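PDB 5E75: SusD-like protein BACOVA_02651 from Bacteroides ovatus, which binds polysaccharide at the cell surface and probably captures xyloglucan before its transport into the periplasm for degradation. Local coordinates for residues A[195-200]-A[428-433]; A[281-286]-A[325-330]; A[304-309]-A[452-457]; A[424-429]-A[492-497]. All coordinates share one frame; numbering follows the deposited sequence.

Contact 1: A[195-200]-A[428-433]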
loop_
_atom_site.group_PDB
_atom_site.type_symbol
_atom_site.label_atom_id
_atom_site.label_comp_id
_atom_site.label_asym_id
_atom_site.label_seq_id
_atom_site.Cartn_x
_atom_site.Cartn_y
_atom_site.Cartn_z
ATOM N N SER A 195 -0.581 1.473 19.179
ATOM C CA SER A 195 -0.103 2.232 20.334
ATOM C C SER A 195 -0.990 3.440 20.637
ATOM O O SER A 195 -1.313 3.686 21.793
ATOM C CB SER A 195 1.359 2.652 20.169
ATOM O OG SER A 195 1.520 3.623 19.148
ATOM N N GLY A 196 -1.394 4.182 19.611
ATOM C CA GLY A 196 -2.202 5.372 19.812
ATOM C C GLY A 196 -3.672 5.222 19.472
ATOM O O GLY A 196 -4.427 6.193 19.506
ATOM N N TRP A 197 -4.086 4.007 19.125
ATOM C CA TRP A 197 -5.402 3.798 18.512
ATOM C C TRP A 197 -6.521 3.976 19.516
ATOM O O TRP A 197 -6.665 3.185 20.428
ATOM C CB TRP A 197 -5.420 2.406 17.888
ATOM C CG TRP A 197 -6.617 2.003 17.052
ATOM C CD1 TRP A 197 -7.836 1.582 17.509
ATOM C CD2 TRP A 197 -6.660 1.882 15.625
ATOM N NE1 TRP A 197 -8.641 1.223 16.453
ATOM C CE2 TRP A 197 -7.944 1.409 15.289
ATOM C CE3 TRP A 197 -5.742 2.122 14.609
ATOM C CZ2 TRP A 197 -8.330 1.181 13.969
ATOM C CZ3 TRP A 197 -6.140 1.910 13.286
ATOM C CH2 TRP A 197 -7.418 1.431 12.992
ATOM N N ASN A 198 -7.321 5.028 19.337
ATOM C CA ASN A 198 -8.392 5.373 20.284
ATOM C C ASN A 198 -7.844 5.520 21.705
ATOM O O ASN A 198 -8.497 5.116 22.666
ATOM C CB ASN A 198 -9.520 4.314 20.310
ATOM C CG ASN A 198 -10.490 4.403 19.140
ATOM O OD1 ASN A 198 -10.753 5.475 18.600
ATOM N ND2 ASN A 198 -11.073 3.255 18.779
ATOM N N ASN A 199 -6.648 6.086 21.841
ATOM C CA ASN A 199 -5.971 6.123 23.138
ATOM C C ASN A 199 -5.778 7.537 23.703
ATOM O O ASN A 199 -4.808 7.807 24.427
ATOM C CB ASN A 199 -4.618 5.422 23.030
ATOM C CG ASN A 199 -4.068 4.996 24.373
ATOM O OD1 ASN A 199 -4.800 4.473 25.225
ATOM N ND2 ASN A 199 -2.774 5.197 24.569
ATOM N N GLY A 200 -6.676 8.448 23.340
ATOM C CA GLY A 200 -6.738 9.751 23.978
ATOM C C GLY A 200 -5.615 10.712 23.642
ATOM O O GLY A 200 -5.402 11.683 24.365
ATOM N N TRP A 428 -3.026 7.252 11.741
ATOM C CA TRP A 428 -2.784 8.549 12.355
ATOM C C TRP A 428 -4.087 9.205 12.833
ATOM O O TRP A 428 -4.099 9.841 13.892
ATOM C CB TRP A 428 -2.009 9.476 11.397
ATOM C CG TRP A 428 -0.585 9.082 11.182
ATOM C CD1 TRP A 428 0.313 8.619 12.123
ATOM C CD2 TRP A 428 0.136 9.130 9.948
ATOM N NE1 TRP A 428 1.532 8.369 11.535
ATOM C CE2 TRP A 428 1.445 8.671 10.202
ATOM C CE3 TRP A 428 -0.209 9.505 8.642
ATOM C CZ2 TRP A 428 2.403 8.583 9.197
ATOM C CZ3 TRP A 428 0.729 9.402 7.649
ATOM C CH2 TRP A 428 2.023 8.941 7.930
ATOM N N PHE A 429 -5.183 9.049 12.085
ATOM C CA PHE A 429 -6.475 9.599 12.480
ATOM C C PHE A 429 -7.002 8.960 13.757
ATOM O O PHE A 429 -7.632 9.626 14.589
ATOM C CB PHE A 429 -7.488 9.458 11.336
ATOM C CG PHE A 429 -8.900 9.646 11.773
ATOM C CD1 PHE A 429 -9.401 10.913 12.012
ATOM C CD2 PHE A 429 -9.713 8.557 12.003
ATOM C CE1 PHE A 429 -10.695 11.078 12.463
ATOM C CE2 PHE A 429 -11.006 8.726 12.448
ATOM C CZ PHE A 429 -11.497 9.980 12.686
ATOM N N ARG A 430 -6.734 7.675 13.932
ATOM C CA ARG A 430 -7.156 7.001 15.149
ATOM C C ARG A 430 -6.354 7.440 16.372
ATOM O O ARG A 430 -6.811 7.265 17.510
ATOM C CB ARG A 430 -7.087 5.476 14.960
ATOM C CG ARG A 430 -8.390 4.866 14.508
ATOM C CD ARG A 430 -9.313 4.646 15.710
ATOM N NE ARG A 430 -10.549 3.978 15.348
ATOM C CZ ARG A 430 -11.669 4.585 14.987
ATOM N NH1 ARG A 430 -11.735 5.911 14.934
ATOM N NH2 ARG A 430 -12.739 3.858 14.695
ATOM N N TYR A 431 -5.175 8.001 16.127
ATOM C CA TYR A 431 -4.281 8.520 17.168
ATOM C C TYR A 431 -4.531 10.003 17.498
ATOM O O TYR A 431 -4.740 10.363 18.666
ATOM C CB TYR A 431 -2.853 8.282 16.677
ATOM C CG TYR A 431 -1.703 8.994 17.363
ATOM C CD1 TYR A 431 -1.677 9.225 18.735
ATOM C CD2 TYR A 431 -0.598 9.368 16.623
ATOM C CE1 TYR A 431 -0.583 9.873 19.328
ATOM C CE2 TYR A 431 0.484 10.004 17.199
ATOM C CZ TYR A 431 0.491 10.239 18.543
ATOM O OH TYR A 431 1.597 10.867 19.067
ATOM N N LEU A 432 -4.518 10.851 16.469
ATOM C CA LEU A 432 -4.697 12.302 16.605
ATOM C C LEU A 432 -5.794 12.746 15.641
ATOM O O LEU A 432 -5.526 13.325 14.595
ATOM C CB LEU A 432 -3.377 13.018 16.322
ATOM C CG LEU A 432 -2.227 12.735 17.288
ATOM C CD1 LEU A 432 -0.930 13.368 16.789
ATOM C CD2 LEU A 432 -2.537 13.227 18.703
ATOM N N PRO A 433 -7.055 12.461 15.982
ATOM C CA PRO A 433 -8.131 12.730 15.022
ATOM C C PRO A 433 -8.298 14.191 14.633
ATOM O O PRO A 433 -8.518 14.485 13.468
ATOM C CB PRO A 433 -9.390 12.193 15.725
ATOM C CG PRO A 433 -8.990 12.011 17.168
ATOM C CD PRO A 433 -7.543 11.689 17.137
HETATM O O HOH W 1 -4.556 8.550 20.832
HETATM O O HOH W 2 -9.968 7.949 18.302
#
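Residues 195-200 come closest to the end of helix 421-431 at Gly196 and Tyr431, whose CA atoms are 4.6 Å apart. Gly196 opens a type II beta turn that runs to Asn199. Within it, Asn198 N donates to Arg430 O (2.9 Å, N-H...O angle 157°), approaching from above the carbonyl plane. Gly196 O accepts Asn199 N to close the turn, and also a water that bridges it to Tyr431 O; Tyr431 CA adds a C-H...O contact. A side chain at position 196 would collide with Tyr431 CD1, so the close approach depends on glycine. The turn thus joins the connection between helices 180-195 and 205-221 to a helix end within the helix-rich SusD fold, whose family belongs to the TPR clan. Trp197 has CG anti to the backbone N (chi1 -173°), which places one face of its indole against the Arg430 chain. Arg430 CG sits 3.5 Å from the centroid of the Trp197 six-membered ring, almost on the ring normal, as a CH-pi contact. The guanidinium stands 86° to the indole, with Trp197 NE1 at its edge. Both groups bond to Glu151, NE1 by a hydrogen bond and Arg430 NH2 by a salt bridge. Asn198 lies alongside Arg430, OD1 3.3 Å from Arg430 CD and ND2 over one guanidinium face; a second water donates to Asn198 OD1 and, weakly, to Arg430 O.

Contact 2: A[281-286]-A[325-330]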
loop_
_atom_site.group_PDB
_atom_site.type_symbol
_atom_site.label_atom_id
_atom_site.label_comp_id
_atom_site.label_asym_id
_atom_site.label_seq_id
_atom_site.Cartn_x
_atom_site.Cartn_y
_atom_site.Cartn_z
ATOM N N SER A 281 -6.769 8.288 -16.615
ATOM C CA SER A 281 -6.892 9.733 -16.472
ATOM C C SER A 281 -6.444 10.213 -15.080
ATOM O O SER A 281 -6.700 11.344 -14.686
ATOM C CB SER A 281 -8.323 10.183 -16.762
ATOM O OG SER A 281 -9.246 9.588 -15.878
ATOM N N TYR A 282 -5.780 9.346 -14.316
ATOM C CA TYR A 282 -5.217 9.779 -13.041
ATOM C C TYR A 282 -4.064 10.759 -13.228
ATOM O O TYR A 282 -3.226 10.615 -14.125
ATOM C CB TYR A 282 -4.690 8.589 -12.230
ATOM C CG TYR A 282 -5.747 7.622 -11.762
ATOM C CD1 TYR A 282 -6.859 8.047 -11.052
ATOM C CD2 TYR A 282 -5.629 6.275 -12.038
ATOM C CE1 TYR A 282 -7.815 7.140 -10.624
ATOM C CE2 TYR A 282 -6.584 5.365 -11.623
ATOM C CZ TYR A 282 -7.664 5.807 -10.916
ATOM O OH TYR A 282 -8.612 4.887 -10.508
ATOM N N ASN A 283 -4.008 11.744 -12.346
ATOM C CA ASN A 283 -2.833 12.599 -12.224
ATOM C C ASN A 283 -2.455 12.771 -10.764
ATOM O O ASN A 283 -3.339 12.906 -9.911
ATOM C CB ASN A 283 -3.102 13.984 -12.815
ATOM C CG ASN A 283 -3.222 13.957 -14.304
ATOM O OD1 ASN A 283 -2.227 13.854 -15.008
ATOM N ND2 ASN A 283 -4.452 14.060 -14.797
ATOM N N GLY A 284 -1.158 12.801 -10.471
ATOM C CA GLY A 284 -0.686 13.121 -9.133
ATOM C C GLY A 284 -1.340 14.417 -8.672
ATOM O O GLY A 284 -1.460 15.371 -9.458
ATOM N N SER A 285 -1.817 14.456 -7.429
ATOM C CA SER A 285 -2.559 15.607 -6.962
ATOM C C SER A 285 -1.635 16.785 -6.737
ATOM O O SER A 285 -0.434 16.642 -6.569
ATOM C CB SER A 285 -3.324 15.293 -5.690
ATOM O OG SER A 285 -2.440 15.071 -4.608
ATOM N N ILE A 286 -2.209 17.984 -6.744
ATOM C CA ILE A 286 -1.435 19.176 -6.444
ATOM C C ILE A 286 -0.770 19.024 -5.064
ATOM O O ILE A 286 0.431 19.256 -4.914
ATOM C CB ILE A 286 -2.340 20.397 -6.517
ATOM C CG1 ILE A 286 -2.858 20.605 -7.945
ATOM C CG2 ILE A 286 -1.578 21.653 -6.048
ATOM C CD1 ILE A 286 -3.929 21.714 -8.075
ATOM N N GLY A 325 3.858 16.504 -21.949
ATOM C CA GLY A 325 2.578 17.055 -21.544
ATOM C C GLY A 325 2.717 18.064 -20.422
ATOM O O GLY A 325 3.832 18.421 -20.028
ATOM N N THR A 326 1.585 18.482 -19.870
ATOM C CA THR A 326 1.564 19.495 -18.816
ATOM C C THR A 326 0.716 19.060 -17.637
ATOM O O THR A 326 0.219 19.878 -16.888
ATOM C CB THR A 326 1.047 20.858 -19.334
ATOM O OG1 THR A 326 -0.306 20.733 -19.773
ATOM C CG2 THR A 326 1.907 21.341 -20.490
ATOM N N ALA A 327 0.561 17.755 -17.489
ATOM C CA ALA A 327 -0.164 17.173 -16.365
ATOM C C ALA A 327 0.800 16.364 -15.480
ATOM O O ALA A 327 1.986 16.694 -15.382
ATOM C CB ALA A 327 -1.313 16.353 -16.877
ATOM N N SER A 328 0.299 15.332 -14.807
ATOM C CA SER A 328 1.112 14.606 -13.842
ATOM C C SER A 328 0.712 13.126 -13.806
ATOM O O SER A 328 0.419 12.575 -12.742
ATOM C CB SER A 328 1.018 15.268 -12.461
ATOM O OG SER A 328 -0.323 15.529 -12.104
ATOM N N PRO A 329 0.705 12.459 -14.966
ATOM C CA PRO A 329 0.254 11.069 -14.973
ATOM C C PRO A 329 1.190 10.141 -14.192
ATOM O O PRO A 329 2.355 10.453 -13.908
ATOM C CB PRO A 329 0.212 10.728 -16.467
ATOM C CG PRO A 329 1.177 11.685 -17.137
ATOM C CD PRO A 329 1.107 12.936 -16.310
ATOM N N ILE A 330 0.654 8.980 -13.855
ATOM C CA ILE A 330 1.355 8.018 -13.026
ATOM C C ILE A 330 2.571 7.434 -13.769
ATOM O O ILE A 330 2.462 6.994 -14.916
ATOM C CB ILE A 330 0.393 6.890 -12.589
ATOM C CG1 ILE A 330 -0.771 7.438 -11.746
ATOM C CG2 ILE A 330 1.142 5.799 -11.833
ATOM C CD1 ILE A 330 -1.912 6.462 -11.581
HETATM O O HOH W 3 -1.986 8.286 -15.014
#
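Strand 283-284 forms a short antiparallel pair with strand 51-52, and residues 325-330, with no regular strand of their own, cross it at a steep angle, meeting it around Gly284 and Ser328. Asn283 and Ser285 make backbone bonds to Tyr52 and Asp50, whereas Gly284, between them, turns its polar groups to Ser328. Gly284 N donates to Ser328 O over 2.8 Å in a nearly straight bond (163°). In return, Ser328 OG donates to Gly284 O at 2.9 Å, in the carbonyl plane and along a lone pair; chi1 of 48° holds the hydroxyl between its own backbone N and carbonyl carbon, where it can reach across. Asn283 supplies the third bond. Its side chain swings beside its own backbone N, and OD1 accepts Ser328 N at 2.9 Å, the donor lying above the amide plane. The same oxygen has Ala327 CB 3.3 Å away. Ser328 is therefore gripped through N, O and OG, all three by Asn283 or Gly284. Beyond it, Pro329 N has no hydrogen to give, and the link is resumed by a water that donates to Tyr282 O and accepts from Ile330 N. Next to this water Ile330 CD1 packs on Tyr282 CB at 3.6 Å, the two side chains pointing the same way. Just past the strand, Ser285 serves as N-cap of helix 286-291, its OG bonded to Met288 N. Residues 325-330 also bond through their backbone to strand 451-454 and to the loop after helix 297-303.

Contact 3: A[304-309]-A[452-457]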
loop_
_atom_site.group_PDB
_atom_site.type_symbol
_atom_site.label_atom_id
_atom_site.label_comp_id
_atom_site.label_asym_id
_atom_site.label_seq_id
_atom_site.Cartn_x
_atom_site.Cartn_y
_atom_site.Cartn_z
ATOM N N PHE A 304 5.582 10.054 -10.571
ATOM C CA PHE A 304 4.753 10.756 -11.561
ATOM C C PHE A 304 5.608 11.352 -12.661
ATOM O O PHE A 304 6.683 11.871 -12.401
ATOM C CB PHE A 304 3.972 11.915 -10.913
ATOM C CG PHE A 304 3.084 11.487 -9.791
ATOM C CD1 PHE A 304 1.901 10.802 -10.040
ATOM C CD2 PHE A 304 3.450 11.744 -8.476
ATOM C CE1 PHE A 304 1.095 10.376 -8.986
ATOM C CE2 PHE A 304 2.654 11.336 -7.426
ATOM C CZ PHE A 304 1.466 10.639 -7.674
ATOM N N PHE A 305 5.092 11.319 -13.885
ATOM C CA PHE A 305 5.658 12.090 -14.997
ATOM C C PHE A 305 5.340 13.565 -14.753
ATOM O O PHE A 305 4.222 13.885 -14.387
ATOM C CB PHE A 305 5.024 11.674 -16.318
ATOM C CG PHE A 305 5.316 10.250 -16.735
ATOM C CD1 PHE A 305 6.557 9.905 -17.262
ATOM C CD2 PHE A 305 4.338 9.254 -16.654
ATOM C CE1 PHE A 305 6.823 8.615 -17.674
ATOM C CE2 PHE A 305 4.617 7.963 -17.070
ATOM C CZ PHE A 305 5.851 7.652 -17.586
ATOM N N THR A 306 6.302 14.466 -14.948
ATOM C CA THR A 306 6.010 15.893 -15.025
ATOM C C THR A 306 6.814 16.466 -16.181
ATOM O O THR A 306 7.777 15.856 -16.629
ATOM C CB THR A 306 6.324 16.659 -13.720
ATOM O OG1 THR A 306 7.702 16.491 -13.367
ATOM C CG2 THR A 306 5.417 16.186 -12.562
ATOM N N LYS A 307 6.391 17.626 -16.672
ATOM C CA LYS A 307 6.898 18.165 -17.933
ATOM C C LYS A 307 8.422 18.218 -18.000
ATOM O O LYS A 307 9.071 18.801 -17.133
ATOM C CB LYS A 307 6.331 19.558 -18.153
ATOM C CG LYS A 307 6.605 20.103 -19.554
ATOM C CD LYS A 307 5.858 21.399 -19.777
ATOM C CE LYS A 307 5.850 21.768 -21.249
ATOM N NZ LYS A 307 5.124 23.044 -21.474
ATOM N N GLY A 308 8.974 17.631 -19.054
ATOM C CA GLY A 308 10.407 17.663 -19.277
ATOM C C GLY A 308 11.201 16.572 -18.579
ATOM O O GLY A 308 12.401 16.440 -18.809
ATOM N N SER A 309 10.556 15.764 -17.736
ATOM C CA SER A 309 11.278 14.685 -17.079
ATOM C C SER A 309 11.655 13.603 -18.079
ATOM O O SER A 309 10.838 13.211 -18.921
ATOM C CB SER A 309 10.452 14.063 -15.949
ATOM O OG SER A 309 10.334 14.991 -14.871
ATOM N N ILE A 452 0.901 22.101 -15.309
ATOM C CA ILE A 452 1.972 22.054 -14.340
ATOM C C ILE A 452 3.262 22.113 -15.140
ATOM O O ILE A 452 3.508 21.260 -15.991
ATOM C CB ILE A 452 1.908 20.761 -13.514
ATOM C CG1 ILE A 452 0.575 20.702 -12.758
ATOM C CG2 ILE A 452 3.080 20.692 -12.562
ATOM C CD1 ILE A 452 0.358 19.392 -12.038
ATOM N N ILE A 453 4.065 23.138 -14.901
ATOM C CA ILE A 453 5.307 23.328 -15.649
ATOM C C ILE A 453 6.459 23.606 -14.694
ATOM O O ILE A 453 6.241 23.792 -13.498
ATOM C CB ILE A 453 5.169 24.475 -16.681
ATOM C CG1 ILE A 453 4.884 25.802 -15.984
ATOM C CG2 ILE A 453 4.046 24.145 -17.657
ATOM C CD1 ILE A 453 4.916 27.008 -16.928
ATOM N N LYS A 454 7.681 23.621 -15.221
ATOM C CA LYS A 454 8.869 23.888 -14.408
ATOM C C LYS A 454 9.594 25.156 -14.806
ATOM O O LYS A 454 9.584 25.539 -15.974
ATOM C CB LYS A 454 9.858 22.738 -14.510
ATOM C CG LYS A 454 9.353 21.480 -13.893
ATOM C CD LYS A 454 10.137 20.300 -14.381
ATOM C CE LYS A 454 9.407 19.025 -13.983
ATOM N NZ LYS A 454 9.988 17.839 -14.625
ATOM N N ASP A 455 10.221 25.798 -13.822
ATOM C CA ASP A 455 11.124 26.914 -14.093
ATOM C C ASP A 455 12.566 26.427 -14.233
ATOM O O ASP A 455 12.842 25.231 -14.116
ATOM C CB ASP A 455 11.008 28.013 -13.024
ATOM C CG ASP A 455 11.408 27.548 -11.627
ATOM O OD1 ASP A 455 12.272 26.656 -11.489
ATOM O OD2 ASP A 455 10.856 28.096 -10.654
ATOM N N GLU A 456 13.477 27.367 -14.478
ATOM C CA GLU A 456 14.889 27.058 -14.687
ATOM C C GLU A 456 15.480 26.230 -13.555
ATOM O O GLU A 456 16.340 25.379 -13.782
ATOM C CB GLU A 456 15.699 28.349 -14.840
ATOM C CG GLU A 456 15.269 29.234 -15.997
ATOM C CD GLU A 456 16.133 30.479 -16.125
ATOM O OE1 GLU A 456 17.000 30.694 -15.250
ATOM O OE2 GLU A 456 15.950 31.237 -17.102
ATOM N N ASP A 457 15.025 26.487 -12.336
ATOM C CA ASP A 457 15.549 25.786 -11.171
ATOM C C ASP A 457 14.846 24.453 -10.938
ATOM O O ASP A 457 15.120 23.769 -9.954
ATOM C CB ASP A 457 15.456 26.670 -9.928
ATOM C CG ASP A 457 16.279 27.936 -10.056
ATOM O OD1 ASP A 457 17.172 27.974 -10.930
ATOM O OD2 ASP A 457 16.036 28.888 -9.286
HETATM O O HOH W 4 3.957 18.562 -15.773
#
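Ile452 O accepts a water that in turn takes the hydrogen of Lys307 N, so the first link between the segments is indirect. At Ile453 the contact is apolar: CG2 meets CD of the extended Lys307 chain at 3.9 Å, side by side. Lys454 carries the rest. Its CG stands beside the backbone N (chi1 -67°) and the chain beyond is extended, which brings NZ into the type II turn of Thr306-Ser309. NZ donates to Lys307 O at 2.8 Å, from well above the carbonyl plane, and to Thr306 OG1 at 2.9 Å, crossing the threonine side chain at about a right angle. Ser309 OG, which is hydrogen-bonded to Asn301, lies 2.9 Å from the same nitrogen. Arg300 is also close by, and the oxygens around NZ probably offset part of the repulsion from its like charge. An alanine here removes this shared donor and would probably loosen the turn from the strand. Asp455 then leads away, bonded to His461. The whole is a lysine from an outermost strand, 451-454 of a three-stranded antiparallel sheet, tethering a beta turn by the carbonyl of its second residue and the hydroxyl of its first.

Contact 4: A[424-429]-A[492-497]; sequences DMVTWF and DIFLPY
Asp424 OD2, buried on helix 421-431 well away from residues 492-497, is held by one salt bridge, to Arg411 NH2. Phe429 N makes an ordinary helical bond to Met425 O, 2.9 Å long. The side chains that meet residues 492-497, Val426 and Phe429, are hydrocarbon. One turn apart, both face Ile493 and Phe494 at the end of helix 490-493. Phe429 has CG anti to the backbone N (chi1 164°), so that its ring reaches out tip to tip with Ile493. Ile493 CG1 stands over the middle of that ring, 3.7 Å from the centroid and 9° off the normal, a CH-pi contact, while Ile493 CG2 touches Phe429 CD2, also at 3.7 Å. Phe494 comes to the rim instead: its CE1 meets Phe429 CE2 at 4.2 Å, edge against edge. One turn earlier, Val426 CG1 packs on Phe494 CZ at 3.5 Å, and Val426 CG2 more loosely on Ile493 CG2. Leu437 and Phe440 of helix 433-441 extend the cluster, touching Phe429 and Ile493 respectively. An alanine here, in place of Phe429, takes away the ring under Ile493 and would probably weaken the join between the two helices. Carbonyl groups of the second segment find partners away from the first: Ile493 O accepts from Arg47, and Phe494 O bonds to a Tris molecule, probably from the crystallisation liquor. No hydrogen bond crosses the contact, so cohesion comes from shape fit and dispersion, with exclusion of water probably contributing.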
loop_
_atom_site.group_PDB
_atom_site.type_symbol
_atom_site.label_atom_id
_atom_site.label_comp_id
_atom_site.label_asym_id
_atom_site.label_seq_id
_atom_site.Cartn_x
_atom_site.Cartn_y
_atom_site.Cartn_z
ATOM N N ASP A 424 -1.972 4.316 6.356
ATOM C CA ASP A 424 -1.186 5.049 7.337
ATOM C C ASP A 424 -1.956 6.272 7.850
ATOM O O ASP A 424 -1.888 6.587 9.036
ATOM C CB ASP A 424 0.142 5.507 6.751
ATOM C CG ASP A 424 1.057 4.377 6.420
ATOM O OD1 ASP A 424 0.852 3.279 6.942
ATOM O OD2 ASP A 424 2.012 4.636 5.653
ATOM N N MET A 425 -2.682 6.958 6.974
ATOM C CA MET A 425 -3.470 8.115 7.385
ATOM C C MET A 425 -4.607 7.720 8.335
ATOM O O MET A 425 -4.910 8.475 9.258
ATOM C CB MET A 425 -4.007 8.884 6.182
ATOM C CG MET A 425 -2.935 9.640 5.458
ATOM S SD MET A 425 -3.544 10.403 3.963
ATOM C CE MET A 425 -2.062 11.263 3.415
ATOM N N VAL A 426 -5.231 6.558 8.132
ATOM C CA VAL A 426 -6.260 6.100 9.065
ATOM C C VAL A 426 -5.653 5.819 10.440
ATOM O O VAL A 426 -6.232 6.196 11.471
ATOM C CB VAL A 426 -7.021 4.864 8.526
ATOM C CG1 VAL A 426 -8.009 4.354 9.550
ATOM C CG2 VAL A 426 -7.729 5.227 7.220
ATOM N N THR A 427 -4.493 5.159 10.463
ATOM C CA THR A 427 -3.788 4.934 11.721
ATOM C C THR A 427 -3.530 6.254 12.456
ATOM O O THR A 427 -3.779 6.368 13.654
ATOM C CB THR A 427 -2.476 4.178 11.499
ATOM O OG1 THR A 427 -2.781 2.858 11.053
ATOM C CG2 THR A 427 -1.662 4.076 12.773
ATOM N N TRP A 428 -3.026 7.252 11.741
ATOM C CA TRP A 428 -2.784 8.549 12.355
ATOM C C TRP A 428 -4.087 9.205 12.833
ATOM O O TRP A 428 -4.099 9.841 13.892
ATOM C CB TRP A 428 -2.009 9.476 11.397
ATOM C CG TRP A 428 -0.585 9.082 11.182
ATOM C CD1 TRP A 428 0.313 8.619 12.123
ATOM C CD2 TRP A 428 0.136 9.130 9.948
ATOM N NE1 TRP A 428 1.532 8.369 11.535
ATOM C CE2 TRP A 428 1.445 8.671 10.202
ATOM C CE3 TRP A 428 -0.209 9.505 8.642
ATOM C CZ2 TRP A 428 2.403 8.583 9.197
ATOM C CZ3 TRP A 428 0.729 9.402 7.649
ATOM C CH2 TRP A 428 2.023 8.941 7.930
ATOM N N PHE A 429 -5.183 9.049 12.085
ATOM C CA PHE A 429 -6.475 9.599 12.480
ATOM C C PHE A 429 -7.002 8.960 13.757
ATOM O O PHE A 429 -7.632 9.626 14.589
ATOM C CB PHE A 429 -7.488 9.458 11.336
ATOM C CG PHE A 429 -8.900 9.646 11.773
ATOM C CD1 PHE A 429 -9.401 10.913 12.012
ATOM C CD2 PHE A 429 -9.713 8.557 12.003
ATOM C CE1 PHE A 429 -10.695 11.078 12.463
ATOM C CE2 PHE A 429 -11.006 8.726 12.448
ATOM C CZ PHE A 429 -11.497 9.980 12.686
ATOM N N ASP A 492 -16.618 10.358 8.313
ATOM C CA ASP A 492 -16.268 10.120 6.917
ATOM C C ASP A 492 -15.100 9.168 6.707
ATOM O O ASP A 492 -14.921 8.639 5.608
ATOM C CB ASP A 492 -15.931 11.440 6.214
ATOM C CG ASP A 492 -17.124 12.369 6.108
ATOM O OD1 ASP A 492 -18.088 12.008 5.409
ATOM O OD2 ASP A 492 -17.093 13.473 6.710
ATOM N N ILE A 493 -14.309 8.946 7.740
ATOM C CA ILE A 493 -13.004 8.327 7.532
ATOM C C ILE A 493 -13.094 6.840 7.209
ATOM O O ILE A 493 -12.550 6.405 6.188
ATOM C CB ILE A 493 -12.058 8.582 8.719
ATOM C CG1 ILE A 493 -11.914 10.085 8.983
ATOM C CG2 ILE A 493 -10.683 7.959 8.471
ATOM C CD1 ILE A 493 -11.548 10.933 7.768
ATOM N N PHE A 494 -13.765 6.073 8.061
ATOM C CA PHE A 494 -13.970 4.656 7.803
ATOM C C PHE A 494 -15.091 4.490 6.790
ATOM O O PHE A 494 -16.099 5.202 6.825
ATOM C CB PHE A 494 -14.238 3.926 9.115
ATOM C CG PHE A 494 -13.012 3.796 9.984
ATOM C CD1 PHE A 494 -12.583 4.820 10.817
ATOM C CD2 PHE A 494 -12.262 2.640 9.929
ATOM C CE1 PHE A 494 -11.444 4.664 11.589
ATOM C CE2 PHE A 494 -11.154 2.472 10.691
ATOM C CZ PHE A 494 -10.724 3.493 11.521
ATOM N N LEU A 495 -14.897 3.565 5.857
ATOM C CA LEU A 495 -15.836 3.340 4.766
ATOM C C LEU A 495 -17.015 2.468 5.197
ATOM O O LEU A 495 -16.915 1.716 6.145
ATOM C CB LEU A 495 -15.088 2.704 3.595
ATOM C CG LEU A 495 -14.217 3.741 2.863
ATOM C CD1 LEU A 495 -13.055 3.145 2.070
ATOM C CD2 LEU A 495 -15.084 4.595 1.957
ATOM N N PRO A 496 -18.161 2.595 4.508
ATOM C CA PRO A 496 -19.329 1.784 4.848
ATOM C C PRO A 496 -19.137 0.336 4.418
ATOM O O PRO A 496 -18.361 0.051 3.502
ATOM C CB PRO A 496 -20.459 2.441 4.053
ATOM C CG PRO A 496 -19.799 3.115 2.929
ATOM C CD PRO A 496 -18.420 3.516 3.394
ATOM N N TYR A 497 -19.828 -0.580 5.093
ATOM C CA TYR A 497 -19.836 -1.982 4.670
ATOM C C TYR A 497 -20.538 -2.056 3.318
ATOM O O TYR A 497 -21.446 -1.272 3.050
ATOM C CB TYR A 497 -20.510 -2.868 5.731
ATOM C CG TYR A 497 -19.751 -2.839 7.036
ATOM C CD1 TYR A 497 -18.525 -3.477 7.157
ATOM C CD2 TYR A 497 -20.227 -2.127 8.116
ATOM C CE1 TYR A 497 -17.804 -3.431 8.342
ATOM C CE2 TYR A 497 -19.515 -2.064 9.297
ATOM C CZ TYR A 497 -18.300 -2.705 9.399
ATOM O OH TYR A 497 -17.606 -2.609 10.579
#

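Overall arrangement
The four contacts fall into two pairs. Contacts 1 and 4 share helix 421-431 and have centres about 11 Å apart; Arg430 CZ lies 3.4 Å from Phe494 CE1, so the guanidinium of Arg430, whose aliphatic chain lies on Trp197, also touches the aromatic rim of contact 4. Contacts 2 and 3, again with centres about 11 Å apart, are joined by two probable backbone hydrogen bonds, Thr326 O to Ile452 N (2.8 Å) and Pro329 O to Phe305 N (2.9 Å). The pairs are well separated: the centres of contacts 1 and 3 are about 38 Å apart. A magnesium ion lies about 5 Å from the Asn199 side chain, and the Tris molecule about 6 Å from that of Phe494.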